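Local coordinates for protein gamma-glutamyltransferase 1 Threonine peptidase. MEROPS family T03 (Pseudomonas nitroreducens, PDB 7D9E) that probably transfers gamma-glutamyl groups from donor compounds to acceptors, as an Ntn-clan gamma-glutamyltransferase of the threonine peptidase family T03, at residues I96-A101 with G234-S239. Numbering follows the deposited sequence.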
loop_
_atom_site.group_PDB
_atom_site.type_symbol
_atom_site.label_atom_id
_atom_site.label_comp_id
_atom_site.label_asym_id
_atom_site.label_seq_id
_atom_site.Cartn_x
_atom_site.Cartn_y
_atom_site.Cartn_z
ATOM N N ILE A 96 10.308 5.404 9.393
ATOM C CA ILE A 96 10.783 4.922 10.685
ATOM C C ILE A 96 10.298 5.867 11.778
ATOM O O ILE A 96 10.131 7.072 11.559
ATOM C CB ILE A 96 12.313 4.728 10.776
ATOM C CG1 ILE A 96 13.049 6.010 10.458
ATOM C CG2 ILE A 96 12.788 3.607 9.820
ATOM C CD1 ILE A 96 14.554 5.877 10.556
ATOM N N ALA A 97 10.090 5.320 12.971
ATOM C CA ALA A 97 9.753 6.172 14.105
ATOM C C ALA A 97 10.918 7.111 14.416
ATOM O O ALA A 97 12.081 6.686 14.391
ATOM C CB ALA A 97 9.483 5.330 15.356
ATOM N N PRO A 98 10.640 8.380 14.742
ATOM C CA PRO A 98 11.711 9.277 15.196
ATOM C C PRO A 98 12.419 8.758 16.436
ATOM O O PRO A 98 11.884 7.975 17.225
ATOM C CB PRO A 98 10.998 10.619 15.446
ATOM C CG PRO A 98 9.575 10.436 14.971
ATOM C CD PRO A 98 9.335 9.045 14.580
ATOM N N LYS A 99 13.670 9.194 16.586
ATOM C CA LYS A 99 14.490 8.749 17.704
ATOM C C LYS A 99 13.855 9.111 19.038
ATOM O O LYS A 99 14.068 8.416 20.038
ATOM C CB LYS A 99 15.877 9.380 17.587
ATOM C CG LYS A 99 16.690 8.766 16.436
ATOM C CD LYS A 99 18.010 9.471 16.217
ATOM C CE LYS A 99 18.620 9.107 14.876
ATOM N NZ LYS A 99 19.013 7.666 14.817
ATOM N N ALA A 100 13.066 10.179 19.076
ATOM C CA ALA A 100 12.400 10.588 20.297
ATOM C C ALA A 100 11.049 9.916 20.513
ATOM O O ALA A 100 10.387 10.204 21.515
ATOM C CB ALA A 100 12.230 12.116 20.315
ATOM N N ALA A 101 10.647 8.998 19.644
ATOM C CA ALA A 101 9.400 8.278 19.862
ATOM C C ALA A 101 9.521 7.330 21.048
ATOM O O ALA A 101 10.606 6.850 21.377
ATOM C CB ALA A 101 9.025 7.493 18.601
ATOM N N GLY A 234 5.572 21.314 17.287
ATOM C CA GLY A 234 5.827 20.370 18.364
ATOM C C GLY A 234 6.102 18.947 17.910
ATOM O O GLY A 234 5.798 18.000 18.641
ATOM N N GLY A 235 6.674 18.765 16.727
ATOM C CA GLY A 235 6.976 17.443 16.233
ATOM C C GLY A 235 8.277 16.906 16.802
ATOM O O GLY A 235 8.978 17.558 17.579
ATOM N N LEU A 236 8.607 15.687 16.374
ATOM C CA LEU A 236 9.734 14.959 16.943
ATOM C C LEU A 236 10.889 14.811 15.970
ATOM O O LEU A 236 12.013 14.554 16.408
ATOM C CB LEU A 236 9.280 13.545 17.312
ATOM C CG LEU A 236 8.418 13.372 18.546
ATOM C CD1 LEU A 236 7.062 13.985 18.330
ATOM C CD2 LEU A 236 8.253 11.880 18.835
ATOM N N ILE A 237 10.647 14.954 14.670
ATOM C CA ILE A 237 11.674 14.672 13.680
ATOM C C ILE A 237 12.751 15.740 13.743
ATOM O O ILE A 237 12.459 16.947 13.794
ATOM C CB ILE A 237 11.059 14.576 12.286
ATOM C CG1 ILE A 237 10.133 13.356 12.250
ATOM C CG2 ILE A 237 12.133 14.405 11.205
ATOM C CD1 ILE A 237 9.321 13.270 10.993
ATOM N N THR A 238 14.006 15.289 13.781
ATOM C CA THR A 238 15.182 16.142 13.878
ATOM C C THR A 238 16.107 15.900 12.689
ATOM O O THR A 238 15.935 14.967 11.915
ATOM C CB THR A 238 15.976 15.854 15.174
ATOM O OG1 THR A 238 16.502 14.522 15.128
ATOM C CG2 THR A 238 15.112 16.034 16.411
ATOM N N SER A 239 17.123 16.756 12.555
ATOM C CA SER A 239 18.133 16.528 11.525
ATOM C C SER A 239 18.766 15.144 11.660
ATOM O O SER A 239 19.018 14.468 10.652
ATOM C CB SER A 239 19.208 17.622 11.601
ATOM O OG SER A 239 20.292 17.285 10.744
HETATM O O HOH W 1 13.531 12.393 17.180
#
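Leu236 packs across Pro98 and the turn that follows it, and a water adds a polar link between the two loops. At its root, CB of Leu236 lies against the CB–CG bond of Pro98, 3.9 Å from each atom. CG of Leu236 stands beside the backbone N (chi1 -75°), anti to the carbonyl carbon, and from this branch point CD2 reaches across to the far end of the type I turn Pro98–Ala101. There it rests on backbone, 3.8 Å from the carbonyl carbon of Ala100, with CB of Ala100 somewhat farther away. The turn is closed by the hydrogen bond from Ala101 N to Pro98 O, 2.9 Å. Farther along, Ile237 brings CG1 to within 4.0 Å of CG of Pro98. No direct hydrogen bond joins the two segments; instead, a water accepts from Ala100 N (3.0 Å) and donates to Leu236 O (2.8 Å), serving both backbone groups. Ile237 also packs on Leu226 and Met230 of helix 221-233, whose Schellman ending at Gly234 leads into this loop. Thr238 sits at the N-cap position of helix 239-244, where Asp241 accepts hydrogen bonds from Thr238 OG1 and Lys99 N and Asp244 forms a salt bridge with Lys99 NZ, fastening the loop after strand 87-93 to this helical corner.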